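Side-chain contacts in cytochrome cL (Hyphomicrobium denitrificans, PDB 2D0W), which probably accepts electrons from methanol dehydrogenase through its covalently bound heme during methanol oxidation in the periplasm: residues 20-23 with 24-27; 28-31 with 32-36; 134-137 with 138-142. All coordinates share one frame; numbering follows the deposited sequence.

Contact 1: 20-23 with 24-27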
loop_
_atom_site.group_PDB
_atom_site.type_symbol
_atom_site.label_atom_id
_atom_site.label_comp_id
_atom_site.label_asym_id
_atom_site.label_seq_id
_atom_site.Cartn_x
_atom_site.Cartn_y
_atom_site.Cartn_z
ATOM N N ALA A 20 11.302 9.759 7.189
ATOM C CA ALA A 20 11.533 8.352 6.858
ATOM C C ALA A 20 12.830 7.808 7.486
ATOM O O ALA A 20 13.809 8.539 7.615
ATOM C CB ALA A 20 11.561 8.189 5.390
ATOM N N PRO A 21 12.837 6.509 7.894
ATOM C CA PRO A 21 14.076 5.838 8.330
ATOM C C PRO A 21 15.226 6.101 7.361
ATOM O O PRO A 21 14.984 6.274 6.169
ATOM C CB PRO A 21 13.688 4.354 8.251
ATOM C CG PRO A 21 12.212 4.356 8.545
ATOM C CD PRO A 21 11.662 5.628 7.982
ATOM N N LYS A 22 16.471 6.115 7.837
ATOM C CA LYS A 22 17.614 6.284 6.901
ATOM C C LYS A 22 17.770 5.095 5.914
ATOM O O LYS A 22 18.141 5.279 4.750
ATOM C CB LYS A 22 18.942 6.558 7.643
ATOM C CG LYS A 22 19.540 7.969 7.411
ATOM C CD LYS A 22 18.554 9.126 7.717
ATOM C CE LYS A 22 18.792 10.377 6.893
ATOM N NZ LYS A 22 19.183 10.122 5.453
ATOM N N GLU A 23 17.487 3.888 6.382
ATOM C CA GLU A 23 17.666 2.672 5.601
ATOM C C GLU A 23 16.466 2.416 4.707
ATOM O O GLU A 23 15.390 2.905 4.984
ATOM C CB GLU A 23 17.859 1.467 6.542
ATOM C CG GLU A 23 18.946 1.676 7.610
ATOM C CD GLU A 23 18.501 2.569 8.785
ATOM O OE1 GLU A 23 17.274 2.886 8.952
ATOM O OE2 GLU A 23 19.413 2.971 9.544
ATOM N N GLY A 24 16.660 1.654 3.628
ATOM C CA GLY A 24 15.543 1.153 2.824
ATOM C C GLY A 24 15.006 2.168 1.831
ATOM O O GLY A 24 13.865 2.058 1.373
ATOM N N ARG A 25 15.822 3.162 1.480
ATOM C CA ARG A 25 15.429 4.107 0.450
ATOM C C ARG A 25 16.148 3.827 -0.864
ATOM O O ARG A 25 15.697 4.255 -1.939
ATOM C CB ARG A 25 15.656 5.572 0.882
ATOM C CG ARG A 25 15.956 5.743 2.327
ATOM C CD ARG A 25 15.238 6.829 3.090
ATOM N NE ARG A 25 15.778 8.146 2.838
ATOM C CZ ARG A 25 15.799 9.157 3.704
ATOM N NH1 ARG A 25 15.348 9.027 4.944
ATOM N NH2 ARG A 25 16.310 10.320 3.317
ATOM N N ASP A 26 17.292 3.164 -0.789
ATOM C CA ASP A 26 18.129 3.030 -1.978
ATOM C C ASP A 26 17.721 1.805 -2.829
ATOM O O ASP A 26 18.555 0.937 -3.072
ATOM C CB ASP A 26 19.636 2.971 -1.580
ATOM C CG ASP A 26 20.574 2.774 -2.798
ATOM O OD1 ASP A 26 20.251 3.240 -3.910
ATOM O OD2 ASP A 26 21.642 2.138 -2.647
ATOM N N THR A 27 16.456 1.702 -3.248
ATOM C CA THR A 27 16.028 0.533 -4.066
ATOM C C THR A 27 15.438 1.044 -5.374
ATOM O O THR A 27 14.954 2.198 -5.430
ATOM C CB THR A 27 14.997 -0.407 -3.350
ATOM O OG1 THR A 27 13.710 0.223 -3.355
ATOM C CG2 THR A 27 15.422 -0.742 -1.893
#
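In the loop that joins helix 16-19 to helix 28-36, the guanidinium of Arg25 reaches back along the chain to the backbone carbonyl of Pro21. Arg25 NH1 donates to Pro21 O at 3.0 Å, with an N-H...O angle of 157°. The donor stands above the carbonyl plane and not on a lone pair, while the oxygen lies near the edge of the guanidinium. Ala20 O sits at the same edge, 3.1 Å from Arg25 NH1, and is the first carbonyl past the end of helix 16-19. Bends at chi2 (-134°) and chi3 (-77°) fold the arginine chain back on the loop, bringing CG to 3.3 Å from Lys22 O and CD close to Pro21 O. Gly24 suits the bend of this loop: its phi is positive, and a CB there would clash with Glu23 O. Over one guanidinium face comes Lys22, whose NZ lies 3.6 Å from Arg25 NH2; two like charges so close should repel, although a weak, long ion pair of Arg25 with Glu17 would offset part of this. With an alanine in place of this arginine, Pro21 O would probably be left without its donor, and Glu17 without its weak ion pair. Leu112, at the start of helix 112-124, packs against both Ala20 and Arg25, and the side chain of Pro21 lies about 7 Å from that of the zinc ligand Asp109.

Contact 2: 28-31 with 32-36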
loop_
_atom_site.group_PDB
_atom_site.type_symbol
_atom_site.label_atom_id
_atom_site.label_comp_id
_atom_site.label_asym_id
_atom_site.label_seq_id
_atom_site.Cartn_x
_atom_site.Cartn_y
_atom_site.Cartn_z
ATOM N N PRO A 28 15.501 0.230 -6.443
ATOM C CA PRO A 28 14.914 0.755 -7.652
ATOM C C PRO A 28 13.454 1.132 -7.488
ATOM O O PRO A 28 12.995 2.094 -8.107
ATOM C CB PRO A 28 15.081 -0.411 -8.641
ATOM C CG PRO A 28 16.332 -1.086 -8.173
ATOM C CD PRO A 28 16.130 -1.100 -6.684
ATOM N N ALA A 29 12.726 0.391 -6.660
ATOM C CA ALA A 29 11.302 0.651 -6.532
ATOM C C ALA A 29 11.043 2.020 -5.862
ATOM O O ALA A 29 10.139 2.745 -6.233
ATOM C CB ALA A 29 10.627 -0.472 -5.798
ATOM N N VAL A 30 11.837 2.352 -4.877
ATOM C CA VAL A 30 11.650 3.591 -4.150
ATOM C C VAL A 30 12.027 4.768 -5.079
ATOM O O VAL A 30 11.363 5.810 -5.081
ATOM C CB VAL A 30 12.484 3.590 -2.890
ATOM C CG1 VAL A 30 12.492 5.020 -2.243
ATOM C CG2 VAL A 30 11.908 2.568 -1.912
ATOM N N LYS A 31 13.105 4.586 -5.859
ATOM C CA LYS A 31 13.567 5.659 -6.713
ATOM C C LYS A 31 12.516 5.976 -7.741
ATOM O O LYS A 31 12.232 7.140 -7.973
ATOM C CB LYS A 31 14.950 5.370 -7.301
ATOM C CG LYS A 31 16.030 5.513 -6.224
ATOM C CD LYS A 31 17.411 5.036 -6.651
ATOM C CE LYS A 31 18.263 6.211 -7.109
ATOM N NZ LYS A 31 19.716 5.845 -7.282
ATOM N N GLN A 32 11.873 4.953 -8.308
ATOM C CA GLN A 32 10.783 5.236 -9.259
ATOM C C GLN A 32 9.584 5.883 -8.579
ATOM O O GLN A 32 8.976 6.844 -9.122
ATOM C CB GLN A 32 10.321 3.992 -10.023
ATOM C CG GLN A 32 9.134 4.303 -10.925
ATOM C CD GLN A 32 8.224 3.104 -11.180
ATOM O OE1 GLN A 32 8.692 2.046 -11.577
ATOM N NE2 GLN A 32 6.906 3.280 -10.964
ATOM N N PHE A 33 9.227 5.354 -7.405
ATOM C CA PHE A 33 8.087 5.938 -6.657
ATOM C C PHE A 33 8.327 7.406 -6.293
ATOM O O PHE A 33 7.419 8.221 -6.450
ATOM C CB PHE A 33 7.648 5.098 -5.422
ATOM C CG PHE A 33 6.486 5.708 -4.680
ATOM C CD1 PHE A 33 5.181 5.488 -5.103
ATOM C CD2 PHE A 33 6.719 6.597 -3.612
ATOM C CE1 PHE A 33 4.111 6.130 -4.471
ATOM C CE2 PHE A 33 5.668 7.250 -2.967
ATOM C CZ PHE A 33 4.392 7.022 -3.370
ATOM N N MET A 34 9.539 7.762 -5.847
ATOM C CA MET A 34 9.790 9.171 -5.442
ATOM C C MET A 34 9.717 10.164 -6.608
ATOM O O MET A 34 9.411 11.349 -6.407
ATOM C CB MET A 34 11.108 9.321 -4.692
ATOM C CG MET A 34 11.145 8.531 -3.402
ATOM S SD MET A 34 9.924 9.162 -2.225
ATOM C CE MET A 34 9.221 7.659 -1.587
ATOM N N GLN A 35 9.977 9.654 -7.807
ATOM C CA GLN A 35 9.890 10.400 -9.059
ATOM C C GLN A 35 8.486 10.448 -9.677
ATOM O O GLN A 35 8.039 11.496 -10.135
ATOM C CB GLN A 35 10.826 9.756 -10.084
ATOM C CG GLN A 35 10.575 10.217 -11.541
ATOM C CD GLN A 35 11.573 9.611 -12.515
ATOM O OE1 GLN A 35 12.433 10.309 -13.048
ATOM N NE2 GLN A 35 11.485 8.306 -12.711
ATOM N N THR A 36 7.829 9.296 -9.679
ATOM C CA THR A 36 6.600 9.012 -10.438
ATOM C C THR A 36 5.308 9.019 -9.612
ATOM O O THR A 36 4.237 9.326 -10.139
ATOM C CB THR A 36 6.765 7.616 -11.118
ATOM O OG1 THR A 36 7.678 7.753 -12.207
ATOM C CG2 THR A 36 5.481 7.070 -11.696
#
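Val30 and Met34 lie one turn apart on helix 28-36, their side chains side by side and pointing the same way. Regular alpha-helical i to i+4 bonds set this spacing: Gln32 N to Pro28 O, Phe33 N to Ala29 O, and Met34 N to Val30 O at 2.8 Å, with a weak, longer one from Gln35 N to Lys31 O at 3.4 Å. Proline suits the first turn, where its missing N-H costs no helical bond, and Thr27 caps the helix just before it, its OG1 bonded to Val30 N.

Val30 holds CG1 anti to its backbone nitrogen (chi1 170°), and CG1 meets Met34 CG at 3.9 Å. A beta-branched residue is well placed here, since its second methyl, CG2, lies anti to the carbonyl carbon and broadens the apolar side chain, which packs on Leu112 and Leu116 of helix 112-124. Met34 takes the other common choice, CG beside the backbone nitrogen, and this brings CG to 3.2 Å from Val30 O. Further bends at chi2 (-65°) and chi3 turn the thioether back, so that the methyl CE arrives in plane at the edge of the Phe33 ring. A flexible, unbranched methionine can make such a turn.

Phe33 holds CG anti to the backbone nitrogen, and its buried ring packs on Leu116 and meets the ring of Phe92, their planes at about 50°; a large, flat apolar group suits this place between helices. On the outer side, the exposed Lys31 and Gln35 carry long polar chains suited to water. Between the two, Gln35 CB rests 3.6 Å from Lys31 O.

Contact 3: 134-137 with 138-142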
loop_
_atom_site.group_PDB
_atom_site.type_symbol
_atom_site.label_atom_id
_atom_site.label_comp_id
_atom_site.label_asym_id
_atom_site.label_seq_id
_atom_site.Cartn_x
_atom_site.Cartn_y
_atom_site.Cartn_z
ATOM N N ASP A 134 -8.037 3.405 -10.052
ATOM C CA ASP A 134 -6.961 4.346 -10.433
ATOM C C ASP A 134 -5.535 3.803 -10.211
ATOM O O ASP A 134 -4.574 4.368 -10.753
ATOM C CB ASP A 134 -7.111 5.698 -9.700
ATOM C CG ASP A 134 -8.406 6.399 -10.026
ATOM O OD1 ASP A 134 -9.223 5.872 -10.824
ATOM O OD2 ASP A 134 -8.629 7.491 -9.482
ATOM N N TRP A 135 -5.392 2.715 -9.437
ATOM C CA TRP A 135 -4.065 2.168 -9.053
ATOM C C TRP A 135 -3.597 0.957 -9.848
ATOM O O TRP A 135 -2.499 0.406 -9.578
ATOM C CB TRP A 135 -4.048 1.758 -7.563
ATOM C CG TRP A 135 -4.921 0.535 -7.264
ATOM C CD1 TRP A 135 -4.549 -0.784 -7.330
ATOM C CD2 TRP A 135 -6.269 0.544 -6.836
ATOM N NE1 TRP A 135 -5.598 -1.598 -7.014
ATOM C CE2 TRP A 135 -6.667 -0.807 -6.681
ATOM C CE3 TRP A 135 -7.192 1.554 -6.579
ATOM C CZ2 TRP A 135 -7.955 -1.165 -6.281
ATOM C CZ3 TRP A 135 -8.472 1.200 -6.184
ATOM C CH2 TRP A 135 -8.847 -0.151 -6.052
ATOM N N LEU A 136 -4.443 0.483 -10.765
ATOM C CA LEU A 136 -4.050 -0.623 -11.666
ATOM C C LEU A 136 -3.944 -0.148 -13.092
ATOM O O LEU A 136 -4.766 0.623 -13.538
ATOM C CB LEU A 136 -5.058 -1.791 -11.595
ATOM C CG LEU A 136 -5.274 -2.514 -10.261
ATOM C CD1 LEU A 136 -6.461 -3.441 -10.359
ATOM C CD2 LEU A 136 -4.035 -3.291 -9.980
ATOM N N SER A 137 -2.946 -0.637 -13.816
ATOM C CA SER A 137 -2.877 -0.434 -15.259
ATOM C C SER A 137 -3.936 -1.208 -15.999
ATOM O O SER A 137 -4.628 -2.073 -15.440
ATOM C CB SER A 137 -1.517 -0.889 -15.798
ATOM O OG SER A 137 -1.435 -2.318 -15.844
ATOM N N ASP A 138 -4.030 -0.922 -17.288
ATOM C CA ASP A 138 -4.862 -1.694 -18.210
ATOM C C ASP A 138 -4.661 -3.216 -18.120
ATOM O O ASP A 138 -5.630 -3.959 -18.104
ATOM C CB ASP A 138 -4.672 -1.186 -19.655
ATOM C CG ASP A 138 -3.211 -1.042 -20.045
ATOM O OD1 ASP A 138 -2.315 -1.433 -19.268
ATOM O OD2 ASP A 138 -2.918 -0.552 -21.159
ATOM N N GLU A 139 -3.431 -3.696 -18.015
ATOM C CA GLU A 139 -3.231 -5.170 -18.048
ATOM C C GLU A 139 -3.570 -5.782 -16.697
ATOM O O GLU A 139 -4.079 -6.903 -16.589
ATOM C CB GLU A 139 -1.794 -5.500 -18.435
ATOM C CG GLU A 139 -1.453 -4.983 -19.823
ATOM C CD GLU A 139 -2.125 -5.811 -20.899
ATOM O OE1 GLU A 139 -1.921 -7.046 -20.890
ATOM O OE2 GLU A 139 -2.865 -5.247 -21.731
ATOM N N GLN A 140 -3.319 -5.001 -15.656
ATOM C CA GLN A 140 -3.553 -5.477 -14.329
ATOM C C GLN A 140 -5.022 -5.692 -14.004
ATOM O O GLN A 140 -5.359 -6.625 -13.282
ATOM C CB GLN A 140 -2.877 -4.539 -13.328
ATOM C CG GLN A 140 -1.354 -4.717 -13.264
ATOM C CD GLN A 140 -0.697 -3.551 -12.547
ATOM O OE1 GLN A 140 -1.267 -2.473 -12.478
ATOM N NE2 GLN A 140 0.457 -3.769 -11.985
ATOM N N LYS A 141 -5.864 -4.788 -14.506
ATOM C CA LYS A 141 -7.321 -4.818 -14.340
ATOM C C LYS A 141 -7.852 -6.103 -14.969
ATOM O O LYS A 141 -8.624 -6.800 -14.348
ATOM C CB LYS A 141 -7.982 -3.551 -14.925
ATOM C CG LYS A 141 -7.693 -2.232 -14.134
ATOM C CD LYS A 141 -8.539 -1.017 -14.602
ATOM C CE LYS A 141 -7.878 0.316 -14.218
ATOM N NZ LYS A 141 -8.784 1.471 -14.117
ATOM N N LYS A 142 -7.348 -6.443 -16.158
ATOM C CA LYS A 142 -7.633 -7.719 -16.850
ATOM C C LYS A 142 -7.313 -8.995 -16.063
ATOM O O LYS A 142 -7.927 -10.031 -16.319
ATOM C CB LYS A 142 -6.829 -7.806 -18.163
ATOM C CG LYS A 142 -7.346 -6.992 -19.364
ATOM C CD LYS A 142 -6.286 -7.064 -20.505
ATOM C CE LYS A 142 -6.507 -5.971 -21.559
ATOM N NZ LYS A 142 -5.422 -5.946 -22.608
#
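Gln140 reaches back from the first turn of helix 138-143 to grip Ser137, the N-cap residue just ahead of that helix. Its CB lies 3.8 Å from Leu136 CD2, an apolar touch between side chains that cross at a slant, and is also near Ser137 OG and Ser137 O. The chain sets off beside the backbone nitrogen (chi1 -76°), which puts CG 3.5 Å from Ser137 OG, and then runs extended, with CD still near the same hydroxyl. At the tip, OE1 accepts from Ser137 N at 2.8 Å with a nearly straight N-H...O angle of 164°, the donor tilted somewhat from the amide's carbonyl plane. Glutamine suits this place because its amide oxygen can accept the N-H without adding a charge.

Ser137 returns the favour: its OG accepts from Gln140 N at 3.3 Å and, more weakly, from Glu139 N. A chi1 of 75°, which puts OG between the backbone nitrogen and carbonyl carbon, turns it to those amides, and a small hydroxyl fits there.

Lys141 CG packs 3.7 Å from Leu136 CB, while its NZ goes on to Ala133 O and Ala131 O in the preceding loop. Leu136 is buried and also touches Val130 and Phe144. The reciprocal pairing of Ser137 with Gln140, side chain to backbone in both directions, is the capping box of a helix N-terminus.

Overall arrangement
Contacts 1 and 2 are consecutive along the chain and touch: the loop of contact 1 runs into the helix of contact 2, where Arg25 O lies 3.3 Å from Val30 CG1. Their centres are 12 Å apart, and both pack on helix 112-124. Contact 3 stands apart, its centre 19 Å from that of contact 2 and 28 Å from that of contact 1, with no touch to either. None of the three lines the heme directly. The nearest side chains, Pro21, Phe33 and Trp135, stay about 12, 12 and 11 Å from it, whereas a bound zinc ion lies about 5 Å from the side chain of Lys31.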